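Local coordinates for alpha-galactosidase (Thermus thermophilus, PDB 6LCJ), which probably hydrolyses terminal alpha-galactosyl groups from galactosides, as a hexameric, thermostable glycosidase of family GH36, at residues F45-H48 and S54-A57; F188-F193 and A450-E455. All blocks are in the same frame, centred on the assembly; numbering follows the deposited sequence.

Interaction 1: residues F45-H48 and S54-A57; sequences FFRH and SLAA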
loop_
_atom_site.group_PDB
_atom_site.type_symbol
_atom_site.label_atom_id
_atom_site.label_comp_id
_atom_site.label_asym_id
_atom_site.label_seq_id
_atom_site.Cartn_x
_atom_site.Cartn_y
_atom_site.Cartn_z
ATOM N N PHE E 45 14.822 5.527 -31.582
ATOM C CA PHE E 45 15.265 4.152 -31.394
ATOM C C PHE E 45 14.390 3.247 -32.251
ATOM O O PHE E 45 13.157 3.365 -32.228
ATOM C CB PHE E 45 15.194 3.740 -29.917
ATOM C CG PHE E 45 15.343 2.225 -29.672
ATOM C CD1 PHE E 45 16.474 1.537 -30.098
ATOM C CD2 PHE E 45 14.358 1.512 -28.993
ATOM C CE1 PHE E 45 16.617 0.164 -29.858
ATOM C CE2 PHE E 45 14.498 0.134 -28.745
ATOM C CZ PHE E 45 15.621 -0.536 -29.181
ATOM N N PHE E 46 15.019 2.361 -33.021
ATOM C CA PHE E 46 14.253 1.389 -33.790
ATOM C C PHE E 46 13.870 0.222 -32.878
ATOM O O PHE E 46 14.727 -0.565 -32.438
ATOM C CB PHE E 46 15.020 0.895 -35.007
ATOM C CG PHE E 46 14.265 -0.144 -35.786
ATOM C CD1 PHE E 46 13.078 0.182 -36.413
ATOM C CD2 PHE E 46 14.717 -1.454 -35.858
ATOM C CE1 PHE E 46 12.361 -0.778 -37.122
ATOM C CE2 PHE E 46 14.017 -2.407 -36.572
ATOM C CZ PHE E 46 12.837 -2.069 -37.206
ATOM N N ARG E 47 12.582 0.105 -32.612
ATOM C CA ARG E 47 12.056 -0.873 -31.680
ATOM C C ARG E 47 11.521 -2.033 -32.509
ATOM O O ARG E 47 10.433 -1.944 -33.082
ATOM C CB ARG E 47 10.984 -0.229 -30.809
ATOM C CG ARG E 47 10.588 -1.049 -29.597
ATOM C CD ARG E 47 9.418 -1.967 -29.900
ATOM N NE ARG E 47 9.055 -2.734 -28.717
ATOM C CZ ARG E 47 8.210 -3.757 -28.720
ATOM N NH1 ARG E 47 7.633 -4.137 -29.850
ATOM N NH2 ARG E 47 7.935 -4.401 -27.588
ATOM N N HIS E 48 12.294 -3.116 -32.594
ATOM C CA HIS E 48 11.876 -4.298 -33.346
ATOM C C HIS E 48 11.205 -5.326 -32.427
ATOM O O HIS E 48 11.864 -5.954 -31.589
ATOM C CB HIS E 48 13.046 -4.939 -34.072
ATOM C CG HIS E 48 12.598 -6.027 -34.989
ATOM N ND1 HIS E 48 12.899 -7.355 -34.778
ATOM C CD2 HIS E 48 11.769 -5.991 -36.060
ATOM C CE1 HIS E 48 12.311 -8.086 -35.708
ATOM N NE2 HIS E 48 11.620 -7.283 -36.500
ATOM N N SER E 54 3.943 -8.346 -33.408
ATOM C CA SER E 54 4.582 -7.383 -32.517
ATOM C C SER E 54 4.855 -6.054 -33.223
ATOM O O SER E 54 5.006 -5.987 -34.444
ATOM C CB SER E 54 5.889 -7.954 -31.968
ATOM O OG SER E 54 5.626 -9.042 -31.107
ATOM N N LEU E 55 4.917 -4.990 -32.428
ATOM C CA LEU E 55 5.198 -3.672 -32.971
ATOM C C LEU E 55 6.647 -3.567 -33.436
ATOM O O LEU E 55 7.581 -3.888 -32.687
ATOM C CB LEU E 55 4.920 -2.595 -31.927
ATOM C CG LEU E 55 5.322 -1.204 -32.435
ATOM C CD1 LEU E 55 4.194 -0.551 -33.207
ATOM C CD2 LEU E 55 5.820 -0.303 -31.306
ATOM N N ALA E 56 6.831 -3.112 -34.672
ATOM C CA ALA E 56 8.118 -2.654 -35.169
ATOM C C ALA E 56 7.950 -1.209 -35.618
ATOM O O ALA E 56 7.135 -0.928 -36.509
ATOM C CB ALA E 56 8.613 -3.527 -36.322
ATOM N N ALA E 57 8.706 -0.297 -35.005
ATOM C CA ALA E 57 8.558 1.121 -35.315
ATOM C C ALA E 57 9.688 1.902 -34.663
ATOM O O ALA E 57 10.368 1.400 -33.765
ATOM C CB ALA E 57 7.207 1.667 -34.838
#
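R47 holds A57 by two backbone hydrogen bonds, N to A57 O at 2.8 Å and O from A57 N at 3.1 Å, and this antiparallel hydrogen-bonded pair joins the two arms of the beta hairpin 44-48/56-59 at the edge of a seven-stranded sheet. The arginine also reaches past its strand partner. With CG anti to the backbone N (chi1 -167°) and the chain bent at chi2 (-91°), the guanidinium arrives beside L55, where NH1 donates to L55 O at 2.8 Å. The acceptor sits at the guanidinium edge, close to its plane, but the bond is bent, with 139° at the hydrogen. NH1 also rests 3.7 Å from L55 CB, the two side chains crossing nearly at right angles. H48, one residue on, projects on the other face of the sheet, and its CD2 meets A56 CB at 4.0 Å; its ring nitrogens are engaged by S91 O and R390. Between the strands, A56 CA makes a CA-H...O contact of 3.2 Å with R47 O. Because NH2 of the buried R47 forms a salt bridge with D78, the carboxylate probably balances its charge while NH1 ties down the peptide carbonyl just before strand 56-59.

Interaction 2: residues F188-F193 and A450-E455; sequences FSFEVF and AFLARE
F188, S189 and F190 lean on L452 where the segment leading into strand 192-195 of the TIM barrel, within the Melibiase family region, meets the last turn of helix 442-453. At F188 the touch is slight, CB lying 4.1 Å from L452 CD1, while the residue also packs on L448 and E449 of the same helix. S189, the centre of an inverse gamma turn, points its CB toward the helix and comes within 4.0 Å of L452 CB. Its OG is hydrogen-bonded to E449, one turn earlier in the helix, and its carbonyl oxygen accepts from R161. The CB of F190 heads away from the helix, yet CG, anti to the carbonyl carbon (chi1 -72°), turns the ring back so that one face meets the leucine; W163 meets this ring edge-to-face. An alanine in place of F190 would remove that aromatic face and would probably leave the L452 methyls without their main support in this segment, opening a gap beside W163. Of the two L452 methyls, CD2 is displaced past the rim of the ring, 3.9 Å from F190 CE1, whereas CD1 sits over its centre in a CH-pi contact, 3.7 Å from the centroid and only 13° off the normal.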
loop_
_atom_site.group_PDB
_atom_site.type_symbol
_atom_site.label_atom_id
_atom_site.label_comp_id
_atom_site.label_asym_id
_atom_site.label_seq_id
_atom_site.Cartn_x
_atom_site.Cartn_y
_atom_site.Cartn_z
ATOM N N PHE E 188 -10.667 -16.568 -61.302
ATOM C CA PHE E 188 -9.659 -15.523 -61.162
ATOM C C PHE E 188 -8.256 -16.115 -61.217
ATOM O O PHE E 188 -8.053 -17.311 -61.032
ATOM C CB PHE E 188 -9.864 -14.755 -59.848
ATOM C CG PHE E 188 -11.095 -13.890 -59.836
ATOM C CD1 PHE E 188 -12.346 -14.440 -59.576
ATOM C CD2 PHE E 188 -11.004 -12.528 -60.110
ATOM C CE1 PHE E 188 -13.475 -13.641 -59.572
ATOM C CE2 PHE E 188 -12.139 -11.714 -60.114
ATOM C CZ PHE E 188 -13.372 -12.264 -59.845
ATOM N N SER E 189 -7.269 -15.249 -61.425
ATOM C CA SER E 189 -5.890 -15.712 -61.559
ATOM C C SER E 189 -5.240 -16.011 -60.211
ATOM O O SER E 189 -4.169 -15.480 -59.911
ATOM C CB SER E 189 -5.056 -14.673 -62.302
ATOM O OG SER E 189 -5.396 -14.617 -63.669
ATOM N N PHE E 190 -5.868 -16.842 -59.389
ATOM C CA PHE E 190 -5.253 -17.301 -58.150
ATOM C C PHE E 190 -4.456 -18.573 -58.414
ATOM O O PHE E 190 -4.671 -19.278 -59.400
ATOM C CB PHE E 190 -6.306 -17.576 -57.071
ATOM C CG PHE E 190 -6.928 -16.343 -56.505
ATOM C CD1 PHE E 190 -6.212 -15.528 -55.636
ATOM C CD2 PHE E 190 -8.237 -15.989 -56.837
ATOM C CE1 PHE E 190 -6.801 -14.365 -55.097
ATOM C CE2 PHE E 190 -8.829 -14.834 -56.314
ATOM C CZ PHE E 190 -8.111 -14.020 -55.444
ATOM N N GLU E 191 -3.531 -18.868 -57.506
ATOM C CA GLU E 191 -2.771 -20.109 -57.551
ATOM C C GLU E 191 -3.014 -21.022 -56.359
ATOM O O GLU E 191 -2.716 -22.213 -56.458
ATOM C CB GLU E 191 -1.267 -19.813 -57.650
ATOM C CG GLU E 191 -0.984 -18.477 -58.317
ATOM C CD GLU E 191 0.482 -18.241 -58.571
ATOM O OE1 GLU E 191 1.085 -17.382 -57.888
ATOM O OE2 GLU E 191 1.034 -18.907 -59.466
ATOM N N VAL E 192 -3.541 -20.503 -55.249
ATOM C CA VAL E 192 -3.761 -21.264 -54.024
ATOM C C VAL E 192 -5.139 -20.906 -53.481
ATOM O O VAL E 192 -5.511 -19.730 -53.436
ATOM C CB VAL E 192 -2.682 -20.965 -52.956
ATOM C CG1 VAL E 192 -2.829 -21.895 -51.754
ATOM C CG2 VAL E 192 -1.282 -21.050 -53.529
ATOM N N PHE E 193 -5.897 -21.921 -53.063
ATOM C CA PHE E 193 -7.154 -21.743 -52.349
ATOM C C PHE E 193 -6.928 -22.272 -50.935
ATOM O O PHE E 193 -6.787 -23.486 -50.744
ATOM C CB PHE E 193 -8.282 -22.488 -53.050
ATOM C CG PHE E 193 -9.637 -22.222 -52.472
ATOM C CD1 PHE E 193 -10.085 -22.921 -51.365
ATOM C CD2 PHE E 193 -10.475 -21.271 -53.041
ATOM C CE1 PHE E 193 -11.347 -22.682 -50.834
ATOM C CE2 PHE E 193 -11.745 -21.028 -52.513
ATOM C CZ PHE E 193 -12.181 -21.742 -51.404
ATOM N N ALA E 450 -7.159 -7.346 -62.362
ATOM C CA ALA E 450 -5.982 -6.591 -62.774
ATOM C C ALA E 450 -4.892 -6.629 -61.705
ATOM O O ALA E 450 -3.699 -6.615 -62.028
ATOM C CB ALA E 450 -6.365 -5.152 -63.114
ATOM N N PHE E 451 -5.280 -6.702 -60.433
ATOM C CA PHE E 451 -4.304 -6.820 -59.351
ATOM C C PHE E 451 -3.528 -8.134 -59.457
ATOM O O PHE E 451 -2.292 -8.150 -59.401
ATOM C CB PHE E 451 -5.041 -6.698 -58.014
ATOM C CG PHE E 451 -4.218 -7.046 -56.792
ATOM C CD1 PHE E 451 -3.251 -6.165 -56.307
ATOM C CD2 PHE E 451 -4.465 -8.225 -56.089
ATOM C CE1 PHE E 451 -2.524 -6.461 -55.164
ATOM C CE2 PHE E 451 -3.747 -8.531 -54.929
ATOM C CZ PHE E 451 -2.769 -7.647 -54.472
ATOM N N LEU E 452 -4.247 -9.244 -59.648
ATOM C CA LEU E 452 -3.613 -10.551 -59.755
ATOM C C LEU E 452 -2.789 -10.682 -61.029
ATOM O O LEU E 452 -1.675 -11.214 -60.996
ATOM C CB LEU E 452 -4.675 -11.644 -59.707
ATOM C CG LEU E 452 -5.397 -11.735 -58.367
ATOM C CD1 LEU E 452 -6.647 -12.594 -58.453
ATOM C CD2 LEU E 452 -4.446 -12.273 -57.326
ATOM N N ALA E 453 -3.311 -10.200 -62.159
ATOM C CA ALA E 453 -2.738 -10.527 -63.460
ATOM C C ALA E 453 -1.589 -9.619 -63.867
ATOM O O ALA E 453 -0.928 -9.908 -64.867
ATOM C CB ALA E 453 -3.817 -10.480 -64.543
ATOM N N ARG E 454 -1.337 -8.537 -63.141
ATOM C CA ARG E 454 -0.358 -7.546 -63.557
ATOM C C ARG E 454 0.767 -7.443 -62.542
ATOM O O ARG E 454 0.595 -7.724 -61.356
ATOM C CB ARG E 454 -0.989 -6.162 -63.741
ATOM C CG ARG E 454 -1.678 -5.977 -65.069
ATOM C CD ARG E 454 -2.685 -4.833 -65.026
ATOM N NE ARG E 454 -2.028 -3.529 -65.030
ATOM C CZ ARG E 454 -1.904 -2.747 -63.962
ATOM N NH1 ARG E 454 -2.396 -3.135 -62.777
ATOM N NH2 ARG E 454 -1.282 -1.577 -64.079
ATOM N N GLU E 455 1.914 -7.031 -63.026
ATOM C CA GLU E 455 3.087 -6.777 -62.210
ATOM C C GLU E 455 3.306 -5.269 -62.300
ATOM O O GLU E 455 3.845 -4.769 -63.290
ATOM C CB GLU E 455 4.286 -7.579 -62.710
ATOM C CG GLU E 455 4.104 -9.121 -62.744
ATOM C CD GLU E 455 3.003 -9.614 -63.704
ATOM O OE1 GLU E 455 2.559 -10.786 -63.571
ATOM O OE2 GLU E 455 2.576 -8.831 -64.589
#

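Interactions 1 and 2 lie on opposite sides of the chain's centre, their own centres 32 Å apart and their nearest atoms about 22 Å apart. The 45-48/54-57 hairpin is complete before 188-193 begins, whereas the second contact spans 256 residues to bring the loop just before barrel strand 192-195 against helix 442-453. Their chemistry also differs: hydrogen bonds and a buried charge in the first, apolar packing without a hydrogen bond between segments in the second. The structure is the apo form, so no substrate marks the pocket. TIM-barrel active sites lie at the C-terminal strand ends, so interaction 2 is probably packing at the other end. No other subunit of the hexamer touches either contact.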